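Local coordinates for D-isomer specific 2-hydroxyacid dehydrogenase NAD-binding (Xanthobacter autotrophicus, PDB 4XA8), which binds NADPH and is probably an oxidoreductase that interconverts D-2-hydroxyacids and 2-oxoacids, at residues 102-107 and 153-158; 110-115 and 160-165; 201-206 and 231-236; 257-262 and 283-288. All blocks are in the same frame, centred on the assembly; numbering follows the deposited sequence.

Interaction 1: residues 102-107 and 153-158; sequences NMSQMM and GDLGAA
Leu155 carries the largest share of the contact between the first turns of two helices, 103-119 and 154-165, whose short segments cross at -48° with their axes 9.2 Å apart. Its CB lies along the flank of its own helix, and the first torsion sets CG anti to the carbonyl carbon and beside the backbone N (chi1 -64°). From there the isobutyl group extends across the gap and its two methyls part company. CD1 meets the end of Met103, with 3.7 Å between Leu155 CD1 and Met103 CE; the two side chains cross at about a right angle, the thioether chain being bent at chi2. Leu155 CD2 instead settles on the opposing backbone, 3.5 Å from Ser104 CA, with Met107 CB more loosely behind it. One turn further along, Ala158 faces the same helix and sets its CB 3.6 Å from Ser104 OG, a hydroxyl held anti to its own backbone N. A water spans the two backbones, donating to Ser104 O at 3.0 Å and to Leu155 O at 2.8 Å. Leu155, Asp154 and Gly156 belong to an NADPH site of this protein, and Gly153 and Gly156 fit a Rossmann-type glycine-rich motif. Beyond the two segments, Met103 also rests on Ser286 and Met107 on Ala285, both from the same cofactor region. Chemically, then, the junction combines the dispersion contacts of one branched side chain with a doubly donating water between carbonyls, so the two helix starts meet without a direct polar bond between them.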
loop_
_atom_site.group_PDB
_atom_site.type_symbol
_atom_site.label_atom_id
_atom_site.label_comp_id
_atom_site.label_asym_id
_atom_site.label_seq_id
_atom_site.Cartn_x
_atom_site.Cartn_y
_atom_site.Cartn_z
ATOM N N ASN A 102 -1.766 -19.658 -2.347
ATOM C CA ASN A 102 -1.845 -18.286 -1.874
ATOM C C ASN A 102 -1.507 -17.155 -2.832
ATOM O O ASN A 102 -1.431 -15.988 -2.430
ATOM C CB ASN A 102 -0.935 -18.195 -0.679
ATOM C CG ASN A 102 -1.640 -18.652 0.585
ATOM O OD1 ASN A 102 -2.795 -18.259 0.842
ATOM N ND2 ASN A 102 -0.967 -19.474 1.373
ATOM N N MET A 103 -1.300 -17.460 -4.114
ATOM C CA MET A 103 -0.878 -16.423 -5.025
ATOM C C MET A 103 -2.026 -15.449 -5.142
ATOM O O MET A 103 -1.803 -14.244 -5.350
ATOM C CB MET A 103 -0.520 -16.998 -6.409
ATOM C CG MET A 103 -0.188 -15.942 -7.478
ATOM S SD MET A 103 -0.725 -16.469 -9.130
ATOM C CE MET A 103 -0.313 -15.051 -10.149
ATOM N N SER A 104 -3.244 -15.970 -5.038
ATOM C CA SER A 104 -4.439 -15.148 -5.059
ATOM C C SER A 104 -4.384 -14.068 -3.967
ATOM O O SER A 104 -4.815 -12.940 -4.190
ATOM C CB SER A 104 -5.659 -16.020 -4.858
ATOM O OG SER A 104 -6.805 -15.230 -4.874
ATOM N N GLN A 105 -3.928 -14.476 -2.791
ATOM C CA GLN A 105 -3.735 -13.576 -1.614
ATOM C C GLN A 105 -2.627 -12.570 -1.814
ATOM O O GLN A 105 -2.812 -11.395 -1.633
ATOM C CB GLN A 105 -3.377 -14.395 -0.362
ATOM C CG GLN A 105 -3.113 -13.496 0.837
ATOM C CD GLN A 105 -4.361 -12.735 1.210
ATOM O OE1 GLN A 105 -5.233 -13.296 1.896
ATOM N NE2 GLN A 105 -4.467 -11.443 0.786
ATOM N N MET A 106 -1.465 -13.050 -2.208
ATOM C CA MET A 106 -0.347 -12.194 -2.463
ATOM C C MET A 106 -0.618 -11.177 -3.590
ATOM O O MET A 106 -0.202 -10.033 -3.532
ATOM C CB MET A 106 0.844 -13.066 -2.830
ATOM C CG MET A 106 2.151 -12.315 -2.998
ATOM S SD MET A 106 3.454 -13.394 -3.626
ATOM C CE MET A 106 4.759 -12.198 -3.766
ATOM N N MET A 107 -1.294 -11.618 -4.639
ATOM C CA MET A 107 -1.713 -10.703 -5.668
ATOM C C MET A 107 -2.743 -9.669 -5.159
ATOM O O MET A 107 -2.633 -8.486 -5.449
ATOM C CB MET A 107 -2.256 -11.493 -6.876
ATOM C CG MET A 107 -2.935 -10.617 -7.887
ATOM S SD MET A 107 -1.781 -9.585 -8.798
ATOM C CE MET A 107 -1.169 -10.840 -9.957
ATOM N N GLY A 153 -11.484 -12.975 -13.392
ATOM C CA GLY A 153 -11.112 -14.369 -13.128
ATOM C C GLY A 153 -10.766 -14.542 -11.666
ATOM O O GLY A 153 -11.043 -13.671 -10.868
ATOM N N ASP A 154 -10.166 -15.668 -11.318
ATOM C CA ASP A 154 -9.933 -15.971 -9.916
ATOM C C ASP A 154 -9.131 -14.864 -9.247
ATOM O O ASP A 154 -9.497 -14.405 -8.161
ATOM C CB ASP A 154 -9.224 -17.290 -9.758
ATOM C CG ASP A 154 -10.132 -18.475 -10.048
ATOM O OD1 ASP A 154 -11.371 -18.373 -9.908
ATOM O OD2 ASP A 154 -9.583 -19.518 -10.406
ATOM N N LEU A 155 -8.111 -14.347 -9.916
ATOM C CA LEU A 155 -7.287 -13.306 -9.288
ATOM C C LEU A 155 -8.028 -11.970 -9.234
ATOM O O LEU A 155 -8.056 -11.348 -8.199
ATOM C CB LEU A 155 -5.944 -13.181 -10.003
ATOM C CG LEU A 155 -5.083 -14.444 -9.910
ATOM C CD1 LEU A 155 -3.877 -14.310 -10.832
ATOM C CD2 LEU A 155 -4.629 -14.712 -8.493
ATOM N N GLY A 156 -8.670 -11.552 -10.330
ATOM C CA GLY A 156 -9.316 -10.260 -10.397
ATOM C C GLY A 156 -10.530 -10.128 -9.476
ATOM O O GLY A 156 -10.724 -9.093 -8.818
ATOM N N ALA A 157 -11.351 -11.181 -9.442
ATOM C CA ALA A 157 -12.461 -11.243 -8.517
ATOM C C ALA A 157 -12.016 -11.148 -7.071
ATOM O O ALA A 157 -12.586 -10.366 -6.294
ATOM C CB ALA A 157 -13.303 -12.484 -8.736
ATOM N N ALA A 158 -10.963 -11.856 -6.688
ATOM C CA ALA A 158 -10.481 -11.724 -5.293
ATOM C C ALA A 158 -9.968 -10.320 -4.970
ATOM O O ALA A 158 -10.230 -9.772 -3.846
ATOM C CB ALA A 158 -9.411 -12.756 -4.968
HETATM O O HOH W 1 -5.902 -11.383 -6.476
#

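Interaction 2: residues 110-115 and 160-165; sequences FVLFCV and ALELAR
Apolar contacts dominate the meeting between 110-115 and 160-165, and Leu163 is their hub. Its CG stands beside the backbone N (chi1 -71°), which sends both methyls toward the other helix. Val115 comes at it tip to tip: Leu163 CD2 lies 3.7 Å from Val115 CG1 and about as far from the other carbons of that isopropyl group, so one methyl is seated against the whole fork. Leu112 slides past in the opposite direction, its CD1 3.9 Å from Leu163 CD2. Val111 touches the remaining branch more loosely, with 4.3 Å between Val111 CG1 and Leu163 CD1.

Polar groups enter along one margin. Glu162 offers its aliphatic part to the neighbouring helix, Leu112 CD2 lying 4.3 Å from Glu162 CG, while its carboxylate is directed to the dimer interface. There OE1 forms a salt bridge with Arg165 of the second subunit, a pairing returned by the partner chain. Within the same helix, Arg165 NE is a long 3.8 Å from Glu162 OE2. Because the two Glu162 carboxylates of the dimer also approach each other, the arginines may offset a repulsion that would otherwise raise the acid's pKa.

Backbone geometry sets the frame: the segment axes are 9.8 Å apart and cross at -48°. Val115 and Leu163 both rest on Val147 of strand 146-150, and Leu112 meets Leu112 of the second subunit. Two helices laid side by side over a central parallel sheet in this way are characteristic of a Rossmann-type dinucleotide-binding domain.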
loop_
_atom_site.group_PDB
_atom_site.type_symbol
_atom_site.label_atom_id
_atom_site.label_comp_id
_atom_site.label_asym_id
_atom_site.label_seq_id
_atom_site.Cartn_x
_atom_site.Cartn_y
_atom_site.Cartn_z
ATOM N N PHE A 110 -0.991 -7.140 -3.118
ATOM C CA PHE A 110 -0.211 -6.217 -3.913
ATOM C C PHE A 110 -1.115 -5.150 -4.628
ATOM O O PHE A 110 -0.804 -3.975 -4.678
ATOM C CB PHE A 110 0.630 -6.970 -4.967
ATOM C CG PHE A 110 1.594 -6.074 -5.697
ATOM C CD1 PHE A 110 2.741 -5.633 -5.068
ATOM C CD2 PHE A 110 1.328 -5.619 -6.961
ATOM C CE1 PHE A 110 3.630 -4.785 -5.716
ATOM C CE2 PHE A 110 2.204 -4.779 -7.607
ATOM C CZ PHE A 110 3.364 -4.358 -6.988
ATOM N N VAL A 111 -2.246 -5.598 -5.184
ATOM C CA VAL A 111 -3.193 -4.690 -5.806
ATOM C C VAL A 111 -3.704 -3.666 -4.810
ATOM O O VAL A 111 -3.819 -2.490 -5.134
ATOM C CB VAL A 111 -4.336 -5.458 -6.436
ATOM C CG1 VAL A 111 -5.473 -4.532 -6.833
ATOM C CG2 VAL A 111 -3.834 -6.214 -7.646
ATOM N N LEU A 112 -4.009 -4.097 -3.601
ATOM C CA LEU A 112 -4.470 -3.136 -2.588
ATOM C C LEU A 112 -3.396 -2.095 -2.303
ATOM O O LEU A 112 -3.695 -0.897 -2.214
ATOM C CB LEU A 112 -4.846 -3.884 -1.314
ATOM C CG LEU A 112 -5.400 -3.041 -0.180
ATOM C CD1 LEU A 112 -6.687 -2.301 -0.579
ATOM C CD2 LEU A 112 -5.688 -3.996 0.960
ATOM N N PHE A 113 -2.154 -2.534 -2.167
ATOM C CA PHE A 113 -1.045 -1.573 -2.039
ATOM C C PHE A 113 -1.023 -0.551 -3.190
ATOM O O PHE A 113 -0.917 0.648 -2.948
ATOM C CB PHE A 113 0.311 -2.313 -1.969
ATOM C CG PHE A 113 1.479 -1.439 -2.359
ATOM C CD1 PHE A 113 2.004 -0.515 -1.475
ATOM C CD2 PHE A 113 2.022 -1.524 -3.626
ATOM C CE1 PHE A 113 3.067 0.316 -1.874
ATOM C CE2 PHE A 113 3.072 -0.697 -4.040
ATOM C CZ PHE A 113 3.575 0.234 -3.171
ATOM N N CYS A 114 -1.131 -1.024 -4.444
ATOM C CA CYS A 114 -1.040 -0.119 -5.602
ATOM C C CYS A 114 -2.250 0.852 -5.665
ATOM O O CYS A 114 -2.097 2.053 -5.891
ATOM C CB CYS A 114 -1.052 -0.923 -6.906
ATOM S SG CYS A 114 0.376 -1.946 -7.175
ATOM N N VAL A 115 -3.450 0.326 -5.395
ATOM C CA VAL A 115 -4.662 1.151 -5.392
ATOM C C VAL A 115 -4.560 2.189 -4.273
ATOM O O VAL A 115 -4.841 3.386 -4.534
ATOM C CB VAL A 115 -5.921 0.329 -5.253
ATOM C CG1 VAL A 115 -7.152 1.212 -5.012
ATOM C CG2 VAL A 115 -6.089 -0.503 -6.495
ATOM N N ALA A 160 -10.904 -7.496 -6.519
ATOM C CA ALA A 160 -12.081 -6.606 -6.465
ATOM C C ALA A 160 -12.904 -6.700 -5.144
ATOM O O ALA A 160 -13.286 -5.681 -4.570
ATOM C CB ALA A 160 -12.966 -6.791 -7.670
ATOM N N LEU A 161 -13.113 -7.907 -4.646
ATOM C CA LEU A 161 -13.763 -8.114 -3.343
ATOM C C LEU A 161 -12.970 -7.481 -2.211
ATOM O O LEU A 161 -13.559 -6.856 -1.290
ATOM C CB LEU A 161 -13.940 -9.613 -3.022
ATOM C CG LEU A 161 -14.983 -10.342 -3.877
ATOM C CD1 LEU A 161 -14.837 -11.868 -3.719
ATOM C CD2 LEU A 161 -16.362 -9.843 -3.528
ATOM N N GLU A 162 -11.645 -7.623 -2.241
ATOM C CA GLU A 162 -10.803 -7.032 -1.178
ATOM C C GLU A 162 -10.845 -5.507 -1.204
ATOM O O GLU A 162 -10.932 -4.857 -0.169
ATOM C CB GLU A 162 -9.345 -7.488 -1.263
ATOM C CG GLU A 162 -8.489 -7.030 -0.061
ATOM C CD GLU A 162 -8.961 -7.543 1.303
ATOM O OE1 GLU A 162 -9.522 -8.666 1.400
ATOM O OE2 GLU A 162 -8.741 -6.810 2.315
ATOM N N LEU A 163 -10.777 -4.937 -2.395
ATOM C CA LEU A 163 -10.932 -3.475 -2.553
ATOM C C LEU A 163 -12.250 -2.923 -2.017
ATOM O O LEU A 163 -12.297 -1.853 -1.375
ATOM C CB LEU A 163 -10.752 -3.095 -4.014
ATOM C CG LEU A 163 -9.359 -3.191 -4.618
ATOM C CD1 LEU A 163 -9.408 -3.031 -6.127
ATOM C CD2 LEU A 163 -8.421 -2.152 -4.019
ATOM N N ALA A 164 -13.328 -3.666 -2.213
ATOM C CA ALA A 164 -14.604 -3.228 -1.723
ATOM C C ALA A 164 -14.660 -3.171 -0.216
ATOM O O ALA A 164 -15.344 -2.284 0.300
ATOM C CB ALA A 164 -15.726 -4.087 -2.283
ATOM N N ARG A 165 -13.858 -3.976 0.493
ATOM C CA ARG A 165 -13.789 -3.881 1.956
ATOM C C ARG A 165 -13.232 -2.576 2.446
ATOM O O ARG A 165 -13.517 -2.175 3.568
ATOM C CB ARG A 165 -12.959 -5.008 2.565
ATOM C CG ARG A 165 -13.457 -6.394 2.221
ATOM C CD ARG A 165 -12.565 -7.473 2.868
ATOM N NE ARG A 165 -12.080 -7.070 4.199
ATOM C CZ ARG A 165 -12.631 -7.424 5.363
ATOM N NH1 ARG A 165 -13.706 -8.211 5.407
ATOM N NH2 ARG A 165 -12.111 -6.994 6.504
#

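Interaction 3: residues 201-206 and 231-236; sequences IVVVML and INVARG
Three backbone hydrogen bonds join parallel strands 201-204 and 228-232 and continue just past the second strand's end. Ile231 N donates to Val202 O at 2.9 Å, Val204 N donates to Ile231 O at 2.8 Å in a nearly straight bond (173°), and Val233 N reaches Val204 O at a longer 3.2 Å. Beside this backbone, Val203 and Ile231 run together on one face, with Val203 CG1 4.0 Å from Ile231 CG2, and Ile201 crosses the tip of Ile231 obliquely. Past the strands, Met205 CG lies 3.8 Å from Val233 CG2. On the other face Asn232, its CG anti to the backbone N, brings OD1 to 3.4 Å from Val204 CB.

A second layer shapes the turn that follows strand 228-232. Asn232 OD1 accepts from Ala234 N at 3.2 Å, an Asx turn whose donor sits 45° above the amide plane, and ND2 makes a weak bond to Arg235 O. An alanine here would lose both side-chain bonds and the contact of OD1 with Val204, and would probably leave the Val233-Ala234 turn less firmly set. Further out, strand 201-204 pairs with strand 146-150 on its other edge, while Val115 and Cys114 of helix 103-119 cover Val203 and Ile231. The two strands belong to a beta-alpha-beta unit through helix 218-223, and their C-terminal turn, holding Val233 and Ala234 of the NADPH site, is where a Rossmann fold receives its dinucleotide.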
loop_
_atom_site.group_PDB
_atom_site.type_symbol
_atom_site.label_atom_id
_atom_site.label_comp_id
_atom_site.label_asym_id
_atom_site.label_seq_id
_atom_site.Cartn_x
_atom_site.Cartn_y
_atom_site.Cartn_z
ATOM N N ILE A 201 -9.218 5.119 -11.078
ATOM C CA ILE A 201 -8.049 4.237 -10.980
ATOM C C ILE A 201 -8.424 2.969 -11.690
ATOM O O ILE A 201 -9.526 2.401 -11.437
ATOM C CB ILE A 201 -7.696 3.926 -9.510
ATOM C CG1 ILE A 201 -7.401 5.223 -8.751
ATOM C CG2 ILE A 201 -6.506 3.011 -9.391
ATOM C CD1 ILE A 201 -7.364 5.085 -7.263
ATOM N N VAL A 202 -7.554 2.469 -12.573
ATOM C CA VAL A 202 -7.904 1.218 -13.251
ATOM C C VAL A 202 -6.813 0.173 -12.984
ATOM O O VAL A 202 -5.620 0.502 -12.930
ATOM C CB VAL A 202 -8.194 1.423 -14.777
ATOM C CG1 VAL A 202 -6.948 1.851 -15.497
ATOM C CG2 VAL A 202 -8.715 0.160 -15.444
ATOM N N VAL A 203 -7.238 -1.074 -12.719
ATOM C CA VAL A 203 -6.276 -2.213 -12.447
ATOM C C VAL A 203 -6.423 -3.248 -13.536
ATOM O O VAL A 203 -7.474 -3.907 -13.670
ATOM C CB VAL A 203 -6.453 -2.872 -11.067
ATOM C CG1 VAL A 203 -5.298 -3.801 -10.779
ATOM C CG2 VAL A 203 -6.590 -1.844 -9.961
ATOM N N VAL A 204 -5.389 -3.413 -14.341
ATOM C CA VAL A 204 -5.413 -4.464 -15.380
ATOM C C VAL A 204 -5.038 -5.837 -14.780
ATOM O O VAL A 204 -3.894 -6.042 -14.312
ATOM C CB VAL A 204 -4.415 -4.186 -16.502
ATOM C CG1 VAL A 204 -4.570 -5.245 -17.609
ATOM C CG2 VAL A 204 -4.632 -2.799 -17.088
ATOM N N MET A 205 -5.984 -6.765 -14.786
ATOM C CA MET A 205 -5.814 -8.106 -14.260
ATOM C C MET A 205 -6.401 -9.159 -15.234
ATOM O O MET A 205 -6.977 -10.172 -14.806
ATOM C CB MET A 205 -6.488 -8.271 -12.893
ATOM C CG MET A 205 -6.060 -7.213 -11.917
ATOM S SD MET A 205 -6.667 -7.559 -10.246
ATOM C CE MET A 205 -5.674 -8.976 -9.858
ATOM N N LEU A 206 -6.261 -8.915 -16.539
ATOM C CA LEU A 206 -6.827 -9.839 -17.535
ATOM C C LEU A 206 -5.851 -10.950 -17.836
ATOM O O LEU A 206 -4.700 -10.687 -18.064
ATOM C CB LEU A 206 -7.085 -9.099 -18.828
ATOM C CG LEU A 206 -8.334 -8.271 -18.856
ATOM C CD1 LEU A 206 -8.192 -7.271 -19.980
ATOM C CD2 LEU A 206 -9.544 -9.182 -19.043
ATOM N N ILE A 231 -2.766 0.913 -13.246
ATOM C CA ILE A 231 -2.008 -0.121 -12.581
ATOM C C ILE A 231 -2.050 -1.377 -13.481
ATOM O O ILE A 231 -3.144 -1.822 -13.854
ATOM C CB ILE A 231 -2.626 -0.479 -11.247
ATOM C CG1 ILE A 231 -2.556 0.721 -10.309
ATOM C CG2 ILE A 231 -1.938 -1.692 -10.608
ATOM C CD1 ILE A 231 -3.521 0.613 -9.167
ATOM N N ASN A 232 -0.880 -1.930 -13.819
ATOM C CA ASN A 232 -0.817 -3.182 -14.658
ATOM C C ASN A 232 -0.114 -4.285 -13.921
ATOM O O ASN A 232 1.081 -4.155 -13.623
ATOM C CB ASN A 232 -0.111 -2.961 -15.960
ATOM C CG ASN A 232 -0.335 -4.112 -16.927
ATOM O OD1 ASN A 232 -1.155 -4.996 -16.672
ATOM N ND2 ASN A 232 0.412 -4.114 -18.018
ATOM N N VAL A 233 -0.865 -5.343 -13.572
ATOM C CA VAL A 233 -0.305 -6.519 -12.911
ATOM C C VAL A 233 -0.615 -7.792 -13.732
ATOM O O VAL A 233 -0.405 -8.888 -13.239
ATOM C CB VAL A 233 -0.793 -6.694 -11.456
ATOM C CG1 VAL A 233 -0.260 -5.531 -10.567
ATOM C CG2 VAL A 233 -2.312 -6.722 -11.379
ATOM N N ALA A 234 -1.067 -7.667 -14.966
ATOM C CA ALA A 234 -1.458 -8.851 -15.750
ATOM C C ALA A 234 -0.251 -9.318 -16.540
ATOM O O ALA A 234 0.488 -10.160 -16.102
ATOM C CB ALA A 234 -2.589 -8.530 -16.693
ATOM N N ARG A 235 -0.071 -8.737 -17.699
ATOM C CA ARG A 235 0.949 -9.140 -18.660
ATOM C C ARG A 235 1.159 -7.872 -19.497
ATOM O O ARG A 235 0.189 -7.116 -19.790
ATOM C CB ARG A 235 0.511 -10.328 -19.554
ATOM C CG ARG A 235 0.359 -11.678 -18.871
ATOM C CD ARG A 235 1.653 -12.141 -18.211
ATOM N N GLY A 236 2.423 -7.611 -19.828
ATOM C CA GLY A 236 2.796 -6.417 -20.578
ATOM C C GLY A 236 1.917 -6.169 -21.795
ATOM O O GLY A 236 1.416 -5.048 -21.946
#

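Interaction 4: residues 257-262 and 283-288; sequences TLDVFE and HLASIA
Asp259 is the tight half of this contact, gripped by the backbone of the loop 283-288. With CG anti to its backbone N (chi1 -167°), the carboxylate points into the loop. Asp259 OD1 takes Leu284 N at 2.8 Å through its syn lone pair, and Thr281 OG1 is a further partner of the same oxygen. Asp259 OD2 receives Ala285 N, also at 2.8 Å, from above the carboxylate plane (33° out of it), while the methyl of Ala285 presses close, 3.2 Å from Asp259 OD2. The main chain adds a third link: His283 N donates to Asp259 O at 3.0 Å, though the bond is bent (138°). So many donors round a buried acid would probably favour its ionised form. An alanine here would lose the carboxylate bonds to Leu284 N, Ala285 N and Thr281 OG1, with the water link to Ser286, and the loop would probably be less well held against the strand end.

Toward the other margin the fit loosens. The imidazole of His283, a partly exposed residue, crosses Val260 at about a right angle, with 3.9 Å between His283 CD2 and Val260 CG1. Ser286 approaches the aspartate through water: the molecule donates to Asp259 OD2 at 2.8 Å and accepts from Ser286 OG at 2.7 Å. Beyond the two segments, Leu284 packs on Phe125 of the second subunit. Asp259, Ala285 and Ser286 all belong to NADPH sites of this protein, and the end of strand 253-258 meeting the loop after adjacent strand 278-280 is typical of the cofactor-binding margin of a Rossmann-type sheet.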
loop_
_atom_site.group_PDB
_atom_site.type_symbol
_atom_site.label_atom_id
_atom_site.label_comp_id
_atom_site.label_asym_id
_atom_site.label_seq_id
_atom_site.Cartn_x
_atom_site.Cartn_y
_atom_site.Cartn_z
ATOM N N THR A 257 1.481 2.553 -12.031
ATOM C CA THR A 257 2.232 1.542 -11.332
ATOM C C THR A 257 2.199 0.297 -12.255
ATOM O O THR A 257 1.132 -0.256 -12.572
ATOM C CB THR A 257 1.733 1.233 -9.890
ATOM O OG1 THR A 257 1.740 2.432 -9.068
ATOM C CG2 THR A 257 2.576 0.168 -9.249
ATOM N N LEU A 258 3.392 -0.120 -12.698
ATOM C CA LEU A 258 3.528 -1.129 -13.761
ATOM C C LEU A 258 4.450 -2.216 -13.240
ATOM O O LEU A 258 5.599 -1.933 -12.883
ATOM C CB LEU A 258 4.092 -0.496 -15.035
ATOM C CG LEU A 258 3.321 0.697 -15.598
ATOM C CD1 LEU A 258 4.144 1.279 -16.727
ATOM C CD2 LEU A 258 1.914 0.304 -16.044
ATOM N N ASP A 259 3.918 -3.437 -13.134
ATOM C CA ASP A 259 4.650 -4.608 -12.619
ATOM C C ASP A 259 5.093 -5.604 -13.704
ATOM O O ASP A 259 5.782 -6.582 -13.401
ATOM C CB ASP A 259 3.759 -5.385 -11.622
ATOM C CG ASP A 259 4.517 -6.398 -10.810
ATOM O OD1 ASP A 259 5.562 -6.051 -10.244
ATOM O OD2 ASP A 259 4.044 -7.553 -10.684
ATOM N N VAL A 260 4.658 -5.372 -14.938
ATOM C CA VAL A 260 4.836 -6.271 -16.049
ATOM C C VAL A 260 5.012 -5.431 -17.344
ATOM O O VAL A 260 4.499 -4.303 -17.430
ATOM C CB VAL A 260 3.625 -7.187 -16.245
ATOM C CG1 VAL A 260 3.365 -8.091 -15.041
ATOM C CG2 VAL A 260 2.361 -6.338 -16.514
ATOM N N PHE A 261 5.790 -5.939 -18.310
ATOM C CA PHE A 261 6.203 -5.108 -19.441
ATOM C C PHE A 261 6.256 -5.956 -20.676
ATOM O O PHE A 261 6.322 -7.164 -20.578
ATOM C CB PHE A 261 7.560 -4.453 -19.171
ATOM C CG PHE A 261 7.570 -3.673 -17.886
ATOM C CD1 PHE A 261 7.832 -4.302 -16.699
ATOM C CD2 PHE A 261 7.178 -2.364 -17.864
ATOM C CE1 PHE A 261 7.787 -3.604 -15.502
ATOM C CE2 PHE A 261 7.127 -1.657 -16.690
ATOM C CZ PHE A 261 7.436 -2.297 -15.501
ATOM N N GLU A 262 6.279 -5.319 -21.831
ATOM C CA GLU A 262 6.408 -6.076 -23.058
ATOM C C GLU A 262 7.693 -6.886 -23.110
ATOM O O GLU A 262 7.615 -8.063 -23.463
ATOM C CB GLU A 262 6.259 -5.206 -24.297
ATOM C CG GLU A 262 4.808 -5.171 -24.721
ATOM C CD GLU A 262 4.540 -4.143 -25.788
ATOM O OE1 GLU A 262 5.535 -3.801 -26.522
ATOM O OE2 GLU A 262 3.342 -3.713 -25.878
ATOM N N HIS A 283 7.977 -7.488 -11.521
ATOM C CA HIS A 283 7.302 -8.775 -11.309
ATOM C C HIS A 283 7.091 -9.201 -9.885
ATOM O O HIS A 283 7.340 -10.357 -9.526
ATOM C CB HIS A 283 8.102 -9.871 -12.009
ATOM C CG HIS A 283 7.574 -10.206 -13.351
ATOM N ND1 HIS A 283 7.625 -11.480 -13.870
ATOM C CD2 HIS A 283 6.945 -9.439 -14.272
ATOM C CE1 HIS A 283 7.062 -11.481 -15.065
ATOM N NE2 HIS A 283 6.632 -10.257 -15.327
ATOM N N LEU A 284 6.655 -8.281 -9.061
ATOM C CA LEU A 284 6.438 -8.528 -7.665
ATOM C C LEU A 284 5.071 -9.060 -7.339
ATOM O O LEU A 284 4.865 -9.590 -6.251
ATOM C CB LEU A 284 6.591 -7.235 -6.865
ATOM C CG LEU A 284 7.939 -6.545 -6.996
ATOM C CD1 LEU A 284 7.894 -5.316 -6.070
ATOM C CD2 LEU A 284 9.077 -7.478 -6.650
ATOM N N ALA A 285 4.096 -8.864 -8.216
ATOM C CA ALA A 285 2.716 -9.188 -7.815
ATOM C C ALA A 285 2.500 -10.697 -7.799
ATOM O O ALA A 285 1.761 -11.220 -6.988
ATOM C CB ALA A 285 1.737 -8.560 -8.783
ATOM N N SER A 286 3.142 -11.374 -8.734
ATOM C CA SER A 286 2.867 -12.757 -9.087
ATOM C C SER A 286 4.128 -13.639 -8.967
ATOM O O SER A 286 4.220 -14.693 -9.624
ATOM C CB SER A 286 2.381 -12.766 -10.555
ATOM O OG SER A 286 3.264 -11.960 -11.360
ATOM N N ILE A 287 5.061 -13.258 -8.101
ATOM C CA ILE A 287 6.350 -13.973 -7.960
ATOM C C ILE A 287 6.227 -15.401 -7.374
ATOM O O ILE A 287 5.551 -15.643 -6.386
ATOM C CB ILE A 287 7.407 -13.097 -7.215
ATOM C CG1 ILE A 287 8.842 -13.579 -7.513
ATOM C CG2 ILE A 287 7.155 -13.063 -5.730
ATOM C CD1 ILE A 287 9.499 -12.875 -8.697
ATOM N N ALA A 288 6.842 -16.385 -8.035
ATOM C CA ALA A 288 6.931 -17.727 -7.469
ATOM C C ALA A 288 7.943 -17.864 -6.309
ATOM O O ALA A 288 9.086 -17.341 -6.348
ATOM C CB ALA A 288 7.231 -18.740 -8.564
HETATM O O HOH W 2 2.511 -9.457 -12.129
#

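How the interactions relate
Interactions 1 and 2 are successive parts of one helix pair, 103-119 with 154-165, their centres about 10 Å apart. Interactions 3 and 4, with centres about 9 Å apart, meet through neighbouring strands 228-232 and 253-258 of the sheet: Asn232 N lies 2.9 Å from Thr257 O and Asn232 O 3.0 Å from Asp259 N, probable hydrogen bonds. Helix 103-119 ties the two levels together. Phe110 CD2 of interaction 2 sits 3.5 Å from Ala285 CB of interaction 4, and Met107 SD of interaction 1 is 3.7 Å from the same CB. Met205 CE meets Leu155 O at 3.7 Å. Interactions 1, 3 and 4 thus converge on the NADPH site, while interaction 2 holds none of its residues but touches them through Val111 and Phe110.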